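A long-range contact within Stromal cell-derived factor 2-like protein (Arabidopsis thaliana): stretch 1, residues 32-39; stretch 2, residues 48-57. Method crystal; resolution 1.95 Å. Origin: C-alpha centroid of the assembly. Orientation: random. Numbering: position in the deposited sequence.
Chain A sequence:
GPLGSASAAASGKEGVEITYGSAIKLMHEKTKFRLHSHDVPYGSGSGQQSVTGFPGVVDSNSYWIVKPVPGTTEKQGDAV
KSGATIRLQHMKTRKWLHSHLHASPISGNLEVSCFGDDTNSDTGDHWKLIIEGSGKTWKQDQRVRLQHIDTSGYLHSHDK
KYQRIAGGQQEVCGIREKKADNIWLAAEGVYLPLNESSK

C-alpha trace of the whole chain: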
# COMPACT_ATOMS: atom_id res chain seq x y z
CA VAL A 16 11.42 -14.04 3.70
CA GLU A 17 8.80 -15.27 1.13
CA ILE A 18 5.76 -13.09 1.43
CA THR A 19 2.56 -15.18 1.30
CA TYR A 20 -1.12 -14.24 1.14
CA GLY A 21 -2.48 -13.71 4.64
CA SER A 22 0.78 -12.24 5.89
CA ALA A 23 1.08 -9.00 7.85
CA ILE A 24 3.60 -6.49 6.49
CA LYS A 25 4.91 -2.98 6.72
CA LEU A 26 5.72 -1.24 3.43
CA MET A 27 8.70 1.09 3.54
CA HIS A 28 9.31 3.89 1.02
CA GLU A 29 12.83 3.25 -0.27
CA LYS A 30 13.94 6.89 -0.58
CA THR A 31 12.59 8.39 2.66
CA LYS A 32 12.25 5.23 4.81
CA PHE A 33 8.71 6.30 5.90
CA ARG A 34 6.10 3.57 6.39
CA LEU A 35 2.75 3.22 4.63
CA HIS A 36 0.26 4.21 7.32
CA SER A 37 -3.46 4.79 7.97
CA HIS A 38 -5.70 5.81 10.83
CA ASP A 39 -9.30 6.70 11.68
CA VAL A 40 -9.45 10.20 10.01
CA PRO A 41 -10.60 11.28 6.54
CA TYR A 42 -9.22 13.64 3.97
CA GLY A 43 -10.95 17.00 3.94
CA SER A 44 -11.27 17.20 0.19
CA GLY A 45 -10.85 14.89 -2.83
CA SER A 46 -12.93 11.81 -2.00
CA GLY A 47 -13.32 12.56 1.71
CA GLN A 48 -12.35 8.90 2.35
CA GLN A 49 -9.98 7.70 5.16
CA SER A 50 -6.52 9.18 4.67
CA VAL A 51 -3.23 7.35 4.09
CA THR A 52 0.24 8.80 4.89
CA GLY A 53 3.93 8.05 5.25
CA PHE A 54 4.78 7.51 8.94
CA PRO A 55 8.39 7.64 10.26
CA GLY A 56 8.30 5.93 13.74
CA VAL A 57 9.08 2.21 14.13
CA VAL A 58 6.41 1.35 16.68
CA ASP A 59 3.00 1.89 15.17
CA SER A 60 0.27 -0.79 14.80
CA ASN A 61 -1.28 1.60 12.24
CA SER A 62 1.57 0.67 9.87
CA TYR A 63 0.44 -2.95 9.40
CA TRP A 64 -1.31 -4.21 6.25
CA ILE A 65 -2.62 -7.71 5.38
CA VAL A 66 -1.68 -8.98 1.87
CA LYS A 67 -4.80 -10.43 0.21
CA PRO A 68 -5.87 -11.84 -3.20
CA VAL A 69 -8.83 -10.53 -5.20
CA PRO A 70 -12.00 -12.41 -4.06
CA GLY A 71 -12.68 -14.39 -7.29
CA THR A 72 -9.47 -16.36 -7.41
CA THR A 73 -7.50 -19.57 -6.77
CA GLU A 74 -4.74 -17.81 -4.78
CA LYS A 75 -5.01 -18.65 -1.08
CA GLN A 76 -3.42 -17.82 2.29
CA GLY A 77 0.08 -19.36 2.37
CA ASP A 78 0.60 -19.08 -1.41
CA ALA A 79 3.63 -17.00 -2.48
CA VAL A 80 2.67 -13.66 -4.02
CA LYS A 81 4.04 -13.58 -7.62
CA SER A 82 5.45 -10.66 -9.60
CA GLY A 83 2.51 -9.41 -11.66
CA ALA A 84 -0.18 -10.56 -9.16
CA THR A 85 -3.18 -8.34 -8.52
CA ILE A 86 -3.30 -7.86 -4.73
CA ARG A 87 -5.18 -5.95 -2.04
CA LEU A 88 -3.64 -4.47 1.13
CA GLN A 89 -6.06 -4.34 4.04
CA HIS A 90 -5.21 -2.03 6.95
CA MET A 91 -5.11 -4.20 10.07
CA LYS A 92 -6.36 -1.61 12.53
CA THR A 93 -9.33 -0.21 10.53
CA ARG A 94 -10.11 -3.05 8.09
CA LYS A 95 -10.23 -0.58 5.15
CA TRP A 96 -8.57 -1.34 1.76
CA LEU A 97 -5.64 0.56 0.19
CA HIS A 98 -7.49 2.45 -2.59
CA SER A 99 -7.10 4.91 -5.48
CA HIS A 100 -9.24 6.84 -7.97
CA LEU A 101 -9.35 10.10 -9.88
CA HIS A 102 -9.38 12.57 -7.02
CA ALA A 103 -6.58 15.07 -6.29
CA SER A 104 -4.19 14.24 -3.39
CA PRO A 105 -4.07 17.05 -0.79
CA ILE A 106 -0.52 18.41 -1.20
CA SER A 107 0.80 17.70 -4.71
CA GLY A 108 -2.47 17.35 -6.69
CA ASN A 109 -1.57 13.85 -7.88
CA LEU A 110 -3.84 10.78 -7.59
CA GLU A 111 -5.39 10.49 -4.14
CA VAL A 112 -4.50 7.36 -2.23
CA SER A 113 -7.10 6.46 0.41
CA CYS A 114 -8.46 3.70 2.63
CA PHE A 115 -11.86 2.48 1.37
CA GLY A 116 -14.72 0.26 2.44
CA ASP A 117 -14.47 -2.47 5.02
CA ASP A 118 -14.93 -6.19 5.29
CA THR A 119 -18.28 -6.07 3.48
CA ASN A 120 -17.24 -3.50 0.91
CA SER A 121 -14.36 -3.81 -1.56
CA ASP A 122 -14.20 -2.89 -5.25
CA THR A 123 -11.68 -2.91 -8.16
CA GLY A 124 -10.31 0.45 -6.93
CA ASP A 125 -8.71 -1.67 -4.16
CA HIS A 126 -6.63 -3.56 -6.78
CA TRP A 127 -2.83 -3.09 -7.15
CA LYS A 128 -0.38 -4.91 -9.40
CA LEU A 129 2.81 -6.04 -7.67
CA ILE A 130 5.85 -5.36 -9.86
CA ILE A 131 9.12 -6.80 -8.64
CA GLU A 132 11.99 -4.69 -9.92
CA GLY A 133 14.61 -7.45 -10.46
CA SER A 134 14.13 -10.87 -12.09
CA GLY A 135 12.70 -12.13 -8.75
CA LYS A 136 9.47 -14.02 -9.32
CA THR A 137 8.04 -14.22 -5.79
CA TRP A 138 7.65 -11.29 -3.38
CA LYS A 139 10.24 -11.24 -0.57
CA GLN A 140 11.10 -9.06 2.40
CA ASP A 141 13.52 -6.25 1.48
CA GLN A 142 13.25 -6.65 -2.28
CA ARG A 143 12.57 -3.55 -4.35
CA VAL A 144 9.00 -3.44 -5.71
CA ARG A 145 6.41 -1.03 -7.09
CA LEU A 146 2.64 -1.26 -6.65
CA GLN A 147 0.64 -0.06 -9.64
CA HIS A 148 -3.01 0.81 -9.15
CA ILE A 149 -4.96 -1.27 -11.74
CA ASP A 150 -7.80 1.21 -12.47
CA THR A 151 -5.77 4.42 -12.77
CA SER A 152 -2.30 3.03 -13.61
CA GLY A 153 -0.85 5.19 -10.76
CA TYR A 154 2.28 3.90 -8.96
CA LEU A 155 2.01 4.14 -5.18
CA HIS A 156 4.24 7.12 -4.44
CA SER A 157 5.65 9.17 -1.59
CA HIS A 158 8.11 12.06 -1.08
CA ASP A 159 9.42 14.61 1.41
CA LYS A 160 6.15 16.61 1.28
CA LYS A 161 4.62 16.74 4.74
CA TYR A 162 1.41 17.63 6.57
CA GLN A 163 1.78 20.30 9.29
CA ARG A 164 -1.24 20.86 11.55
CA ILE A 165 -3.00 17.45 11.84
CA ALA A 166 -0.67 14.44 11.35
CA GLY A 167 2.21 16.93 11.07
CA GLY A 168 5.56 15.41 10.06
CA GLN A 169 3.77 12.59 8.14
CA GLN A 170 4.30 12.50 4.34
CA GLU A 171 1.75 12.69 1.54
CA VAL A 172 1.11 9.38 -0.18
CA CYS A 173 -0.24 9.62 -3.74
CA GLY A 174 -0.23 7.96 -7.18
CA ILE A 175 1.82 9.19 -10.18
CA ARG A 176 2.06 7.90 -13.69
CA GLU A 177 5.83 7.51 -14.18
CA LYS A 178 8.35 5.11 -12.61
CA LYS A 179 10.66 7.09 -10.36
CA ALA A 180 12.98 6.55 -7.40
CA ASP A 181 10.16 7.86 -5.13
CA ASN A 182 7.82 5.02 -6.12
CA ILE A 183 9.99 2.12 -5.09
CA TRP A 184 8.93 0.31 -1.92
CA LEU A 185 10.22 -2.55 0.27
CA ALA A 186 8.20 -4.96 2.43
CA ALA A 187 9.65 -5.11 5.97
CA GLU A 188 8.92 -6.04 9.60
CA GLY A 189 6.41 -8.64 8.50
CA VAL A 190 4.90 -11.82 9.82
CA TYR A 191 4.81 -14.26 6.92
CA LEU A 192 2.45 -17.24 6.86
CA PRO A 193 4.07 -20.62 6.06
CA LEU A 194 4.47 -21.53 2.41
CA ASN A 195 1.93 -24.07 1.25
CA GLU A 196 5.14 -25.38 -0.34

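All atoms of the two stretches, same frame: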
# COMPACT_ATOMS: atom_id res chain seq x y z
N LYS A 32 12.35 6.19 3.70
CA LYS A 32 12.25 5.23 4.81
C LYS A 32 10.94 5.34 5.63
O LYS A 32 10.78 4.62 6.61
CB LYS A 32 13.48 5.29 5.74
CG LYS A 32 14.86 5.33 5.01
CD LYS A 32 15.05 4.15 4.06
CE LYS A 32 16.42 4.25 3.34
NZ LYS A 32 16.55 3.23 2.25
N PHE A 33 10.02 6.20 5.22
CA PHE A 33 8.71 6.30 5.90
C PHE A 33 7.83 5.07 5.61
O PHE A 33 7.96 4.42 4.56
CB PHE A 33 7.96 7.61 5.52
CG PHE A 33 8.48 8.86 6.25
CD1 PHE A 33 9.85 9.14 6.33
CD2 PHE A 33 7.58 9.76 6.83
CE1 PHE A 33 10.32 10.30 7.01
CE2 PHE A 33 8.03 10.91 7.49
CZ PHE A 33 9.42 11.18 7.58
N ARG A 34 6.94 4.75 6.55
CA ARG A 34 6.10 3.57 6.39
C ARG A 34 4.67 3.91 5.94
O ARG A 34 4.04 4.84 6.43
CB ARG A 34 6.03 2.77 7.70
CG ARG A 34 7.24 1.99 8.03
CD ARG A 34 8.18 2.83 8.88
NE ARG A 34 9.03 2.00 9.73
CZ ARG A 34 10.33 1.88 9.56
NH1 ARG A 34 10.94 2.57 8.60
NH2 ARG A 34 11.04 1.10 10.37
N LEU A 35 4.15 3.11 5.01
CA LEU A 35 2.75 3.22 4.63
C LEU A 35 1.85 3.07 5.86
O LEU A 35 1.96 2.10 6.61
CB LEU A 35 2.42 2.18 3.53
CG LEU A 35 1.04 2.30 2.85
CD1 LEU A 35 0.98 3.58 1.97
CD2 LEU A 35 0.70 1.02 2.04
N HIS A 36 0.95 4.04 6.07
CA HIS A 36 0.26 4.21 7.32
C HIS A 36 -1.18 4.71 7.11
O HIS A 36 -1.49 5.47 6.17
CB HIS A 36 1.08 5.20 8.17
CG HIS A 36 0.40 5.71 9.41
ND1 HIS A 36 -0.39 6.84 9.41
CD2 HIS A 36 0.50 5.33 10.70
CE1 HIS A 36 -0.81 7.08 10.64
NE2 HIS A 36 -0.27 6.18 11.44
N SER A 37 -2.09 4.25 7.97
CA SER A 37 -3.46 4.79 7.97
C SER A 37 -3.95 4.96 9.39
O SER A 37 -3.22 4.67 10.35
CB SER A 37 -4.43 3.96 7.09
OG SER A 37 -5.60 4.70 6.76
N HIS A 38 -5.18 5.43 9.53
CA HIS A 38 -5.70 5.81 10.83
C HIS A 38 -7.15 6.22 10.62
O HIS A 38 -7.58 6.36 9.49
CB HIS A 38 -4.88 6.96 11.45
CG HIS A 38 -4.46 8.05 10.50
ND1 HIS A 38 -3.44 8.93 10.79
CD2 HIS A 38 -4.93 8.41 9.28
CE1 HIS A 38 -3.31 9.80 9.80
NE2 HIS A 38 -4.21 9.51 8.87
N ASP A 39 -7.87 6.46 11.72
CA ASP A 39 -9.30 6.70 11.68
C ASP A 39 -9.67 8.18 11.43
O ASP A 39 -10.42 8.78 12.20
CB ASP A 39 -9.93 6.20 13.01
CG ASP A 39 -11.44 6.21 12.99
OD1 ASP A 39 -12.03 6.31 11.89
OD2 ASP A 39 -12.06 6.12 14.08
N GLN A 48 -12.53 10.23 1.73
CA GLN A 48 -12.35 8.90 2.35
C GLN A 48 -11.22 8.94 3.42
O GLN A 48 -10.55 9.95 3.57
CB GLN A 48 -12.09 7.82 1.28
CG GLN A 48 -13.32 7.54 0.38
CD GLN A 48 -12.99 6.76 -0.87
OE1 GLN A 48 -11.91 6.18 -0.98
NE2 GLN A 48 -13.91 6.75 -1.82
N GLN A 49 -11.04 7.83 4.14
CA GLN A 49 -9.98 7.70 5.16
C GLN A 49 -8.62 7.95 4.53
O GLN A 49 -8.30 7.39 3.47
CB GLN A 49 -10.02 6.31 5.78
CG GLN A 49 -9.03 6.07 6.95
CD GLN A 49 -9.19 4.69 7.57
OE1 GLN A 49 -8.32 3.82 7.42
NE2 GLN A 49 -10.32 4.47 8.24
N SER A 50 -7.81 8.77 5.20
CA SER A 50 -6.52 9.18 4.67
C SER A 50 -5.41 8.16 4.92
O SER A 50 -5.51 7.28 5.79
CB SER A 50 -6.12 10.54 5.26
OG SER A 50 -5.94 10.42 6.67
N VAL A 51 -4.39 8.24 4.08
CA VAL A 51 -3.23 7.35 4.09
C VAL A 51 -2.00 8.28 4.04
O VAL A 51 -2.02 9.28 3.32
CB VAL A 51 -3.27 6.38 2.87
CG1 VAL A 51 -1.91 5.67 2.67
CG2 VAL A 51 -4.40 5.36 3.02
N THR A 52 -0.96 7.97 4.80
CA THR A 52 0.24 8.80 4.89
C THR A 52 1.50 7.96 4.98
O THR A 52 1.43 6.72 5.10
CB THR A 52 0.24 9.73 6.15
OG1 THR A 52 0.42 8.94 7.33
CG2 THR A 52 -1.04 10.55 6.25
N GLY A 53 2.65 8.63 4.89
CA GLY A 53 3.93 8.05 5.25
C GLY A 53 4.26 8.39 6.70
O GLY A 53 4.23 9.54 7.08
N PHE A 54 4.55 7.36 7.49
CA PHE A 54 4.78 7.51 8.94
C PHE A 54 6.23 7.11 9.33
O PHE A 54 6.68 6.01 9.02
CB PHE A 54 3.77 6.62 9.68
CG PHE A 54 3.73 6.84 11.15
CD1 PHE A 54 2.88 7.82 11.68
CD2 PHE A 54 4.51 6.08 12.01
CE1 PHE A 54 2.83 8.03 13.06
CE2 PHE A 54 4.47 6.28 13.39
CZ PHE A 54 3.64 7.26 13.92
N PRO A 55 6.96 7.98 10.04
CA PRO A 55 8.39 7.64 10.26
C PRO A 55 8.76 6.70 11.44
O PRO A 55 9.77 5.99 11.35
CB PRO A 55 9.05 9.01 10.44
CG PRO A 55 7.95 9.87 11.06
CD PRO A 55 6.63 9.35 10.50
N GLY A 56 7.98 6.72 12.52
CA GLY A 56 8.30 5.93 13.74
C GLY A 56 8.17 4.43 13.54
O GLY A 56 7.29 3.96 12.80
N VAL A 57 9.05 3.67 14.20
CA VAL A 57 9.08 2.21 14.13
C VAL A 57 7.88 1.55 14.81
O VAL A 57 7.29 0.58 14.28
CB VAL A 57 10.41 1.63 14.78
CG1 VAL A 57 10.37 0.11 14.87
CG2 VAL A 57 11.62 2.07 14.04
O HOH W 1 -12.04 6.67 8.80

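The contact is an antiparallel strand pairing whose best bonds lie at Arg34 and Phe54. Arg34 N donates to Phe54 O at 2.8 Å and Phe54 N returns the bond to Arg34 O at 2.8 Å, both nearly straight. Two residues on, the pattern repeats less evenly: Thr52 N to His36 O is well aligned at 2.9 Å, whereas His36 N to Thr52 O, also 2.9 Å, is bent and weak. The same pair is tied again through its side chains, His36 ND1 donating to Thr52 OG1 at 3.1 Å.

Beyond this the regular ladder loosens, and side chains take over. His38 NE2 donates to Ser50 OG at 2.9 Å. Ser37 OG lies 2.8 Å from Ser50 O and 2.9 Å from Gln49 OE1, and its single proton can serve either. At the far end a water bridges Asp39 OD1 and Gln49 NE2, which are 4.4 Å apart and so too distant to bond directly.

Packing follows the alternation of the strands. On the face carrying Arg34, His36, Thr52 and Phe54, the His36 and Phe54 rings form an offset stack, tilted by only 14°. On the other, Leu35 CD1 meets Val51 CG1 at 3.6 Å. Where the pairing gives way to loop, Pro55 CB sits over the face of the Phe33 ring, 3.6 Å from Phe33 CZ.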